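Local structure of GTP-binding nuclear protein GSP1 (Encephalitozoon cuniculi, 4DJT) at residues T25-R30 with L164-L169; P50-D55 with V60-V65. The protein binds guanine nucleotides as a Ran-family small GTPase and probably takes part in nucleocytoplasmic transport, serving protein import into the nucleus and RNA export. All coordinates share one frame; numbering follows the deposited sequence.

Overall arrangement
Both contacts belong to the Ras-like GTPase fold of this Ran homolog. Contact 1 is fully buried and joins helix 24-28, whose first residues meet GDP and magnesium, to helix 164-174. Contact 2 is the antiparallel pairing of strands 46-54 and 60-68, one face buried in the core, the other largely toward the surface. Their chemistry differs accordingly. Contact 1 meets through side chains alone, while Thr25 and Thr26 turn to magnesium and GDP. Contact 2 combines backbone hydrogen bonds with an apolar face. The two share one hydrophobic core: Phe166 CE1 lies 3.6 Å from Val65 CG2, and Ile28 CD1 lies 3.7 Å from Val65 CG1. The centres of contact 1 and contact 2 are about 11 Å apart.

Contact 1 (T25-R30 with L164-L169); sequences TTYINR and LPFLHL. With MG (magnesium ion), chain D; GDP (guanosine-5'-diphosphate), chain C.
Tyr27 and Pro165 face each other across the helical part of 25-30 and the helix 164-169, whose backbones stay well apart: Tyr27 CA and Pro165 CA are 11.2 Å from each other. Side chains bridge the gap, chiefly the Tyr27 and Phe166 rings, which come from opposite directions, with Pro165 alongside. Tyr27 holds its CG anti to the backbone N (chi1 -180°), which sends the ring toward helix 164-174. Its OH ends 3.3 Å from Phe166 CE2 and 3.5 Å from Pro165 CG. Ile28 crosses Phe166 at about a right angle, and its CD1 lies 4.0 Å from Phe166 CZ. The Tyr27 hydroxyl is hydrogen-bonded to Phe162 O, and the Tyr27 ring also stacks on that of Phe162. Arg30 folds back on its own segment: NH2 donates to Tyr27 O at 2.8 Å, with the acceptor in the guanidinium plane. At the other end of 25-30, Thr25 OG1 binds magnesium at 2.1 Å; GDP O1B and four waters complete six ligands. Thr26 grips GDP O1A twice, through N and through OG1 at 2.6 Å. This is the P-loop arrangement of small GTPases: the helix after the loop holds phosphate and metal at its start and packs into the core farther along.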
ATOM      1  N   THR A  25      -4.813   2.439   6.220  1.00 12.21           N
ATOM      2  CA  THR A  25      -4.228   2.634   7.536  1.00 12.56           C
ATOM      3  C   THR A  25      -4.310   1.377   8.381  1.00 12.52           C
ATOM      4  O   THR A  25      -3.319   0.996   9.041  1.00 12.85           O
ATOM      5  CB  THR A  25      -4.899   3.851   8.225  1.00 12.56           C
ATOM      6  OG1 THR A  25      -4.685   5.009   7.401  1.00 12.20           O
ATOM      7  CG2 THR A  25      -4.306   4.086   9.591  1.00 12.12           C
ATOM      8  N   THR A  26      -5.434   0.672   8.307  1.00 13.55           N
ATOM      9  CA  THR A  26      -5.572  -0.613   9.027  1.00 14.09           C
ATOM     10  C   THR A  26      -4.482  -1.613   8.616  1.00 13.84           C
ATOM     11  O   THR A  26      -3.911  -2.334   9.473  1.00 14.53           O
ATOM     12  CB  THR A  26      -6.993  -1.214   8.880  1.00 14.87           C
ATOM     13  OG1 THR A  26      -7.965  -0.235   9.317  1.00 15.46           O
ATOM     14  CG2 THR A  26      -7.136  -2.489   9.747  1.00 15.47           C
ATOM     15  N   TYR A  27      -4.172  -1.621   7.322  1.00 13.49           N
ATOM     16  CA  TYR A  27      -3.146  -2.481   6.772  1.00 13.70           C
ATOM     17  C   TYR A  27      -1.778  -2.179   7.355  1.00 13.36           C
ATOM     18  O   TYR A  27      -1.144  -3.068   7.918  1.00 13.29           O
ATOM     19  CB  TYR A  27      -3.083  -2.324   5.279  1.00 13.69           C
ATOM     20  CG  TYR A  27      -2.033  -3.189   4.578  1.00 13.68           C
ATOM     21  CD1 TYR A  27      -2.204  -4.573   4.459  1.00 14.04           C
ATOM     22  CD2 TYR A  27      -0.939  -2.622   3.972  1.00 13.69           C
ATOM     23  CE1 TYR A  27      -1.282  -5.352   3.790  1.00 13.64           C
ATOM     24  CE2 TYR A  27      -0.007  -3.397   3.299  1.00 13.28           C
ATOM     25  CZ  TYR A  27      -0.180  -4.767   3.221  1.00 13.57           C
ATOM     26  OH  TYR A  27       0.764  -5.531   2.526  1.00 13.90           O
ATOM     27  N   ILE A  28      -1.335  -0.915   7.258  1.00 12.86           N
ATOM     28  CA  ILE A  28       0.069  -0.584   7.517  1.00 12.66           C
ATOM     29  C   ILE A  28       0.372  -0.132   8.948  1.00 12.53           C
ATOM     30  O   ILE A  28       1.504  -0.218   9.373  1.00 12.24           O
ATOM     31  CB  ILE A  28       0.563   0.497   6.559  1.00 12.53           C
ATOM     32  CG1 ILE A  28       2.109   0.507   6.461  1.00 13.09           C
ATOM     33  CG2 ILE A  28      -0.061   1.838   6.944  1.00 12.64           C
ATOM     34  CD1 ILE A  28       2.723  -0.749   5.846  1.00 13.61           C
ATOM     35  N   ASN A  29      -0.636   0.384   9.671  1.00 11.92           N
ATOM     36  CA  ASN A  29      -0.385   1.099  10.915  1.00 12.19           C
ATOM     37  C   ASN A  29      -0.182   0.066  12.068  1.00 13.01           C
ATOM     38  O   ASN A  29      -1.002  -0.036  13.006  1.00 12.38           O
ATOM     39  CB  ASN A  29      -1.525   2.048  11.197  1.00 12.18           C
ATOM     40  CG  ASN A  29      -1.305   2.905  12.429  1.00 12.30           C
ATOM     41  OD1 ASN A  29      -0.172   3.104  12.886  1.00 12.51           O
ATOM     42  ND2 ASN A  29      -2.381   3.398  12.977  1.00 12.29           N
ATOM     43  N   ARG A  30       0.875  -0.726  11.883  1.00 13.56           N
ATOM     44  CA  ARG A  30       1.284  -1.770  12.802  1.00 14.87           C
ATOM     45  C   ARG A  30       2.684  -1.451  13.279  1.00 14.69           C
ATOM     46  O   ARG A  30       3.365  -0.600  12.728  1.00 14.89           O
ATOM     47  CB  ARG A  30       1.208  -3.147  12.105  1.00 16.89           C
ATOM     48  CG  ARG A  30      -0.196  -3.476  11.623  1.00 18.86           C
ATOM     49  CD  ARG A  30      -0.232  -4.729  10.730  1.00 22.04           C
ATOM     50  NE  ARG A  30      -1.381  -5.513  11.109  1.00 26.36           N
ATOM     51  CZ  ARG A  30      -2.573  -5.467  10.533  1.00 29.58           C
ATOM     52  NH1 ARG A  30      -3.560  -6.219  11.018  1.00 32.67           N
ATOM     53  NH2 ARG A  30      -2.771  -4.753   9.439  1.00 31.39           N
ATOM     54  N   LEU A 164       2.328 -10.515   1.281  1.00 15.27           N
ATOM     55  CA  LEU A 164       2.382 -10.856  -0.143  1.00 15.54           C
ATOM     56  C   LEU A 164       2.718  -9.650  -1.053  1.00 14.32           C
ATOM     57  O   LEU A 164       3.529  -9.798  -1.961  1.00 14.44           O
ATOM     58  CB  LEU A 164       1.091 -11.580  -0.620  1.00 16.38           C
ATOM     59  CG  LEU A 164       0.806 -12.916   0.083  1.00 17.52           C
ATOM     60  CD1 LEU A 164      -0.449 -13.544  -0.534  1.00 18.24           C
ATOM     61  CD2 LEU A 164       1.993 -13.877  -0.048  1.00 18.55           C
ATOM     62  N   PRO A 165       2.084  -8.458  -0.818  1.00 13.67           N
ATOM     63  CA  PRO A 165       2.442  -7.339  -1.687  1.00 13.04           C
ATOM     64  C   PRO A 165       3.922  -6.996  -1.591  1.00 12.73           C
ATOM     65  O   PRO A 165       4.549  -6.693  -2.594  1.00 11.98           O
ATOM     66  CB  PRO A 165       1.565  -6.195  -1.174  1.00 13.83           C
ATOM     67  CG  PRO A 165       0.360  -6.936  -0.603  1.00 13.95           C
ATOM     68  CD  PRO A 165       1.012  -8.087   0.107  1.00 13.79           C
ATOM     69  N   PHE A 166       4.464  -7.041  -0.373  1.00 12.24           N
ATOM     70  CA  PHE A 166       5.884  -6.704  -0.165  1.00 12.36           C
ATOM     71  C   PHE A 166       6.787  -7.761  -0.771  1.00 12.15           C
ATOM     72  O   PHE A 166       7.837  -7.455  -1.363  1.00 12.25           O
ATOM     73  CB  PHE A 166       6.181  -6.506   1.325  1.00 12.33           C
ATOM     74  CG  PHE A 166       5.495  -5.327   1.910  1.00 12.32           C
ATOM     75  CD1 PHE A 166       5.877  -4.055   1.557  1.00 12.09           C
ATOM     76  CD2 PHE A 166       4.399  -5.477   2.753  1.00 11.68           C
ATOM     77  CE1 PHE A 166       5.199  -2.953   2.027  1.00 12.04           C
ATOM     78  CE2 PHE A 166       3.741  -4.389   3.229  1.00 12.09           C
ATOM     79  CZ  PHE A 166       4.131  -3.117   2.890  1.00 11.78           C
ATOM     80  N   LEU A 167       6.412  -9.013  -0.639  1.00 12.73           N
ATOM     81  CA  LEU A 167       7.171 -10.095  -1.269  1.00 13.02           C
ATOM     82  C   LEU A 167       7.264  -9.889  -2.773  1.00 13.07           C
ATOM     83  O   LEU A 167       8.345  -9.984  -3.359  1.00 13.13           O
ATOM     84  CB  LEU A 167       6.553 -11.448  -0.942  1.00 13.30           C
ATOM     85  CG  LEU A 167       7.283 -12.708  -1.443  1.00 13.52           C
ATOM     86  CD1 LEU A 167       8.716 -12.764  -0.932  1.00 13.83           C
ATOM     87  CD2 LEU A 167       6.499 -13.972  -1.058  1.00 13.92           C
ATOM     88  N   HIS A 168       6.129  -9.610  -3.416  1.00 12.76           N
ATOM     89  CA  HIS A 168       6.131  -9.308  -4.861  1.00 13.10           C
ATOM     90  C   HIS A 168       7.020  -8.137  -5.233  1.00 12.52           C
ATOM     91  O   HIS A 168       7.813  -8.209  -6.170  1.00 13.12           O
ATOM     92  CB  HIS A 168       4.726  -9.033  -5.372  1.00 13.03           C
ATOM     93  CG  HIS A 168       4.660  -8.881  -6.873  1.00 13.96           C
ATOM     94  ND1 HIS A 168       4.855  -9.907  -7.696  1.00 15.00           N
ATOM     95  CD2 HIS A 168       4.509  -7.755  -7.679  1.00 14.04           C
ATOM     96  CE1 HIS A 168       4.774  -9.482  -8.972  1.00 15.45           C
ATOM     97  NE2 HIS A 168       4.575  -8.172  -8.960  1.00 15.02           N
ATOM     98  N   LEU A 169       6.896  -7.055  -4.483  1.00 12.65           N
ATOM     99  CA  LEU A 169       7.667  -5.836  -4.733  1.00 12.63           C
ATOM    100  C   LEU A 169       9.173  -6.096  -4.597  1.00 12.92           C
ATOM    101  O   LEU A 169       9.947  -5.680  -5.457  1.00 13.45           O
ATOM    102  CB  LEU A 169       7.193  -4.701  -3.791  1.00 12.66           C
ATOM    103  CG  LEU A 169       5.798  -4.088  -4.041  1.00 12.83           C
ATOM    104  CD1 LEU A 169       5.361  -3.172  -2.898  1.00 12.69           C
ATOM    105  CD2 LEU A 169       5.778  -3.329  -5.376  1.00 13.36           C
TER
HETATM  106 MG    MG D 302      -6.088   6.219   6.450  1.00 12.21          MG
HETATM  107  PB  GDP C 301      -8.296   4.170   5.010  1.00 13.64           P
HETATM  108  O1B GDP C 301      -6.959   4.422   5.726  1.00 11.67           O
HETATM  109  O2B GDP C 301      -8.168   3.539   3.633  1.00 12.83           O
HETATM  110  O3B GDP C 301      -9.227   5.377   5.099  1.00 13.09           O
HETATM  111  O3A GDP C 301      -9.133   3.078   5.859  1.00 13.89           O
HETATM  112  PA  GDP C 301      -9.006   2.690   7.399  1.00 15.68           P
HETATM  113  O1A GDP C 301      -7.816   1.791   7.673  1.00 14.46           O
HETATM  114  O2A GDP C 301      -9.167   3.943   8.201  1.00 15.43           O
HETATM  115  O5' GDP C 301     -10.260   1.757   7.659  1.00 16.12           O
HETATM  116  C5' GDP C 301     -11.567   2.254   7.314  1.00 17.59           C
HETATM  117  C4' GDP C 301     -12.588   1.401   8.043  1.00 19.44           C
HETATM  118  O4' GDP C 301     -12.580   0.101   7.491  1.00 19.89           O
HETATM  119  C3' GDP C 301     -12.262   1.223   9.502  1.00 21.72           C
HETATM  120  O3' GDP C 301     -13.479   1.151  10.218  1.00 26.15           O
HETATM  121  C2' GDP C 301     -11.590  -0.111   9.609  1.00 22.20           C
HETATM  122  O2' GDP C 301     -11.790  -0.792  10.863  1.00 24.27           O
HETATM  123  C1' GDP C 301     -12.253  -0.846   8.467  1.00 21.20           C
HETATM  124  N9  GDP C 301     -11.355  -1.832   7.883  1.00 24.06           N
HETATM  125  C8  GDP C 301     -10.122  -1.657   7.358  1.00 22.34           C
HETATM  126  N7  GDP C 301      -9.628  -2.850   6.939  1.00 21.61           N
HETATM  127  C5  GDP C 301     -10.571  -3.770   7.130  1.00 22.48           C
HETATM  128  C6  GDP C 301     -10.715  -5.218   6.899  1.00 24.90           C
HETATM  129  O6  GDP C 301      -9.798  -5.907   6.363  1.00 20.98           O
HETATM  130  N1  GDP C 301     -11.879  -5.792   7.272  1.00 25.48           N
HETATM  131  C2  GDP C 301     -12.888  -5.081   7.849  1.00 28.50           C
HETATM  132  N2  GDP C 301     -14.017  -5.698   8.203  1.00 31.66           N
HETATM  133  N3  GDP C 301     -12.815  -3.758   8.093  1.00 27.42           N
HETATM  134  C4  GDP C 301     -11.697  -3.089   7.757  1.00 25.43           C
HETATM  135  O   HOH W   1      -4.709   6.373   4.873  1.00 12.17           O
HETATM  136  O   HOH W   2      -5.194   7.817   7.327  1.00 11.42           O
HETATM  137  O   HOH W   3      -7.414   7.459   5.283  1.00 13.11           O
HETATM  138  O   HOH W   4      -7.465   6.021   8.028  1.00 11.97           O

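Contact 2 (P50-D55 with V60-V65); sequences PVTFLD and VIKFNV
Val51 and Phe63 form a hydrogen-bonded antiparallel pair; the next such pair is Phe53 with Ile61, with the non-hydrogen-bonded pair Thr52-Lys62 between. Four backbone bonds join the strands. Val51 N reaches Phe63 O at 2.9 Å, and Phe63 N returns to Val51 O at 2.8 Å. Phe53 and Ile61 exchange the same two bonds, and all four are nearly straight, at least 167° at the hydrogen. CA-H...O contacts add to them, such as Thr52 CA to Ile61 O at 3.3 Å.

Apolar contacts gather on the face of Val51, Phe53, Ile61 and Phe63. Phe53 CD1 meets the edge of the Phe63 ring, in its plane, 3.8 Å from Phe63 CE2. Val51 CG1 sits between the backbone N and the carbonyl carbon (chi1 59°). It touches Phe63 CB at 3.8 Å and Val65 CG2 at 4.0 Å.

The other face is more polar. Lys62 bends at chi3 (-76°), and its CE comes within 3.5 Å of Thr52 OG1, which is hydrogen-bonded to Asp33. Asn64 OD1 lies beside Pro50 CB and is hydrogen-bonded to Asn48.

The two strands make a beta hairpin. Strand 60-68 pairs on its other side with strand 11-17, while helix 164-174 covers Ile61, Phe63 and Val65 through Ala170, Leu169 and Phe166. Phe181 stacks on Phe53.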
ATOM      1  N   PRO A  50       8.406   2.454   8.330  1.00 13.40           N
ATOM      2  CA  PRO A  50       9.465   1.529   7.884  1.00 14.02           C
ATOM      3  C   PRO A  50       9.155   0.100   8.266  1.00 13.83           C
ATOM      4  O   PRO A  50       8.835  -0.178   9.428  1.00 13.62           O
ATOM      5  CB  PRO A  50      10.709   1.990   8.615  1.00 14.95           C
ATOM      6  CG  PRO A  50      10.330   3.166   9.414  1.00 14.91           C
ATOM      7  CD  PRO A  50       8.894   3.476   9.282  1.00 13.76           C
ATOM      8  N   VAL A  51       9.255  -0.793   7.284  1.00 14.90           N
ATOM      9  CA  VAL A  51       9.170  -2.247   7.530  1.00 15.27           C
ATOM     10  C   VAL A  51      10.355  -2.963   6.825  1.00 16.17           C
ATOM     11  O   VAL A  51      10.555  -2.834   5.604  1.00 17.17           O
ATOM     12  CB  VAL A  51       7.802  -2.842   7.137  1.00 15.50           C
ATOM     13  CG1 VAL A  51       7.476  -2.606   5.651  1.00 14.81           C
ATOM     14  CG2 VAL A  51       7.751  -4.323   7.480  1.00 15.84           C
ATOM     15  N   THR A  52      11.111  -3.701   7.626  1.00 16.72           N
ATOM     16  CA  THR A  52      12.302  -4.400   7.195  1.00 18.08           C
ATOM     17  C   THR A  52      12.039  -5.908   7.206  1.00 18.00           C
ATOM     18  O   THR A  52      11.497  -6.464   8.169  1.00 18.28           O
ATOM     19  CB  THR A  52      13.486  -4.107   8.120  1.00 19.39           C
ATOM     20  OG1 THR A  52      13.744  -2.696   8.106  1.00 20.42           O
ATOM     21  CG2 THR A  52      14.754  -4.884   7.631  1.00 19.59           C
ATOM     22  N   PHE A  53      12.436  -6.545   6.111  1.00 17.63           N
ATOM     23  CA  PHE A  53      12.453  -7.983   5.995  1.00 18.20           C
ATOM     24  C   PHE A  53      13.886  -8.421   5.709  1.00 19.76           C
ATOM     25  O   PHE A  53      14.640  -7.724   5.040  1.00 19.76           O
ATOM     26  CB  PHE A  53      11.582  -8.430   4.804  1.00 17.28           C
ATOM     27  CG  PHE A  53      10.144  -8.038   4.905  1.00 16.71           C
ATOM     28  CD1 PHE A  53       9.715  -6.819   4.419  1.00 16.44           C
ATOM     29  CD2 PHE A  53       9.228  -8.868   5.482  1.00 17.19           C
ATOM     30  CE1 PHE A  53       8.393  -6.443   4.510  1.00 16.15           C
ATOM     31  CE2 PHE A  53       7.874  -8.508   5.547  1.00 17.17           C
ATOM     32  CZ  PHE A  53       7.469  -7.299   5.044  1.00 15.97           C
ATOM     33  N   LEU A  54      14.235  -9.592   6.193  1.00 21.51           N
ATOM     34  CA  LEU A  54      15.485 -10.254   5.786  1.00 23.10           C
ATOM     35  C   LEU A  54      15.129 -11.304   4.749  1.00 23.25           C
ATOM     36  O   LEU A  54      14.157 -12.066   4.913  1.00 22.59           O
ATOM     37  CB  LEU A  54      16.113 -10.891   7.023  1.00 25.67           C
ATOM     38  CG  LEU A  54      17.508 -11.491   6.996  1.00 28.32           C
ATOM     39  CD1 LEU A  54      18.550 -10.504   6.496  1.00 29.44           C
ATOM     40  CD2 LEU A  54      17.845 -11.919   8.425  1.00 29.85           C
ATOM     41  N   ASP A  55      15.858 -11.329   3.643  1.00 24.27           N
ATOM     42  CA  ASP A  55      15.620 -12.350   2.653  1.00 25.42           C
ATOM     43  C   ASP A  55      16.531 -13.587   2.808  1.00 26.21           C
ATOM     44  O   ASP A  55      17.347 -13.682   3.748  1.00 24.46           O
ATOM     45  CB  ASP A  55      15.635 -11.753   1.226  1.00 26.87           C
ATOM     46  CG  ASP A  55      17.030 -11.524   0.681  1.00 29.51           C
ATOM     47  OD1 ASP A  55      17.986 -12.140   1.202  1.00 30.89           O
ATOM     48  OD2 ASP A  55      17.150 -10.748  -0.307  1.00 29.86           O
ATOM     49  N   VAL A  60      19.007  -7.198   3.658  1.00 26.20           N
ATOM     50  CA  VAL A  60      18.061  -6.413   4.447  1.00 25.91           C
ATOM     51  C   VAL A  60      17.271  -5.576   3.459  1.00 24.12           C
ATOM     52  O   VAL A  60      17.850  -4.764   2.725  1.00 25.29           O
ATOM     53  CB  VAL A  60      18.777  -5.441   5.410  1.00 27.99           C
ATOM     54  CG1 VAL A  60      17.807  -4.887   6.431  1.00 28.34           C
ATOM     55  CG2 VAL A  60      19.957  -6.111   6.082  1.00 30.28           C
ATOM     56  N   ILE A  61      15.955  -5.753   3.453  1.00 22.00           N
ATOM     57  CA  ILE A  61      15.108  -5.065   2.520  1.00 20.67           C
ATOM     58  C   ILE A  61      14.157  -4.199   3.294  1.00 19.15           C
ATOM     59  O   ILE A  61      13.363  -4.714   4.070  1.00 19.75           O
ATOM     60  CB  ILE A  61      14.344  -6.065   1.658  1.00 20.47           C
ATOM     61  CG1 ILE A  61      15.346  -6.807   0.799  1.00 21.16           C
ATOM     62  CG2 ILE A  61      13.305  -5.341   0.797  1.00 20.12           C
ATOM     63  CD1 ILE A  61      14.764  -7.964   0.003  1.00 21.32           C
ATOM     64  N   LYS A  62      14.281  -2.891   3.132  1.00 18.60           N
ATOM     65  CA  LYS A  62      13.454  -1.954   3.904  1.00 18.82           C
ATOM     66  C   LYS A  62      12.509  -1.225   2.978  1.00 17.01           C
ATOM     67  O   LYS A  62      12.935  -0.623   1.956  1.00 17.22           O
ATOM     68  CB  LYS A  62      14.297  -0.932   4.698  1.00 20.21           C
ATOM     69  CG  LYS A  62      13.416   0.101   5.432  1.00 21.11           C
ATOM     70  CD  LYS A  62      14.235   1.136   6.203  1.00 23.23           C
ATOM     71  CE  LYS A  62      14.791   0.556   7.461  1.00 24.04           C
ATOM     72  NZ  LYS A  62      15.784   1.496   8.040  1.00 25.75           N
ATOM     73  N   PHE A  63      11.223  -1.289   3.315  1.00 15.44           N
ATOM     74  CA  PHE A  63      10.211  -0.498   2.632  1.00 14.16           C
ATOM     75  C   PHE A  63       9.823   0.688   3.530  1.00 14.59           C
ATOM     76  O   PHE A  63       9.447   0.519   4.691  1.00 14.72           O
ATOM     77  CB  PHE A  63       8.983  -1.368   2.343  1.00 13.57           C
ATOM     78  CG  PHE A  63       9.278  -2.543   1.441  1.00 13.00           C
ATOM     79  CD1 PHE A  63       9.333  -2.375   0.070  1.00 13.33           C
ATOM     80  CD2 PHE A  63       9.470  -3.806   1.963  1.00 13.34           C
ATOM     81  CE1 PHE A  63       9.557  -3.457  -0.791  1.00 13.23           C
ATOM     82  CE2 PHE A  63       9.697  -4.893   1.134  1.00 13.11           C
ATOM     83  CZ  PHE A  63       9.755  -4.728  -0.243  1.00 13.04           C
ATOM     84  N   ASN A  64       9.882   1.885   2.969  1.00 14.40           N
ATOM     85  CA  ASN A  64       9.384   3.058   3.654  1.00 13.99           C
ATOM     86  C   ASN A  64       8.031   3.333   3.089  1.00 13.06           C
ATOM     87  O   ASN A  64       7.905   3.863   1.963  1.00 12.66           O
ATOM     88  CB  ASN A  64      10.349   4.236   3.424  1.00 14.79           C
ATOM     89  CG  ASN A  64      11.588   4.134   4.285  1.00 15.41           C
ATOM     90  OD1 ASN A  64      11.517   3.809   5.490  1.00 14.94           O
ATOM     91  ND2 ASN A  64      12.753   4.422   3.682  1.00 15.61           N
ATOM     92  N   VAL A  65       7.003   2.869   3.809  1.00 12.80           N
ATOM     93  CA  VAL A  65       5.663   2.826   3.286  1.00 12.12           C
ATOM     94  C   VAL A  65       4.893   4.070   3.762  1.00 12.21           C
ATOM     95  O   VAL A  65       4.742   4.290   4.946  1.00 11.90           O
ATOM     96  CB  VAL A  65       4.920   1.519   3.715  1.00 12.23           C
ATOM     97  CG1 VAL A  65       3.577   1.430   2.990  1.00 11.89           C
ATOM     98  CG2 VAL A  65       5.781   0.310   3.442  1.00 12.09           C
TER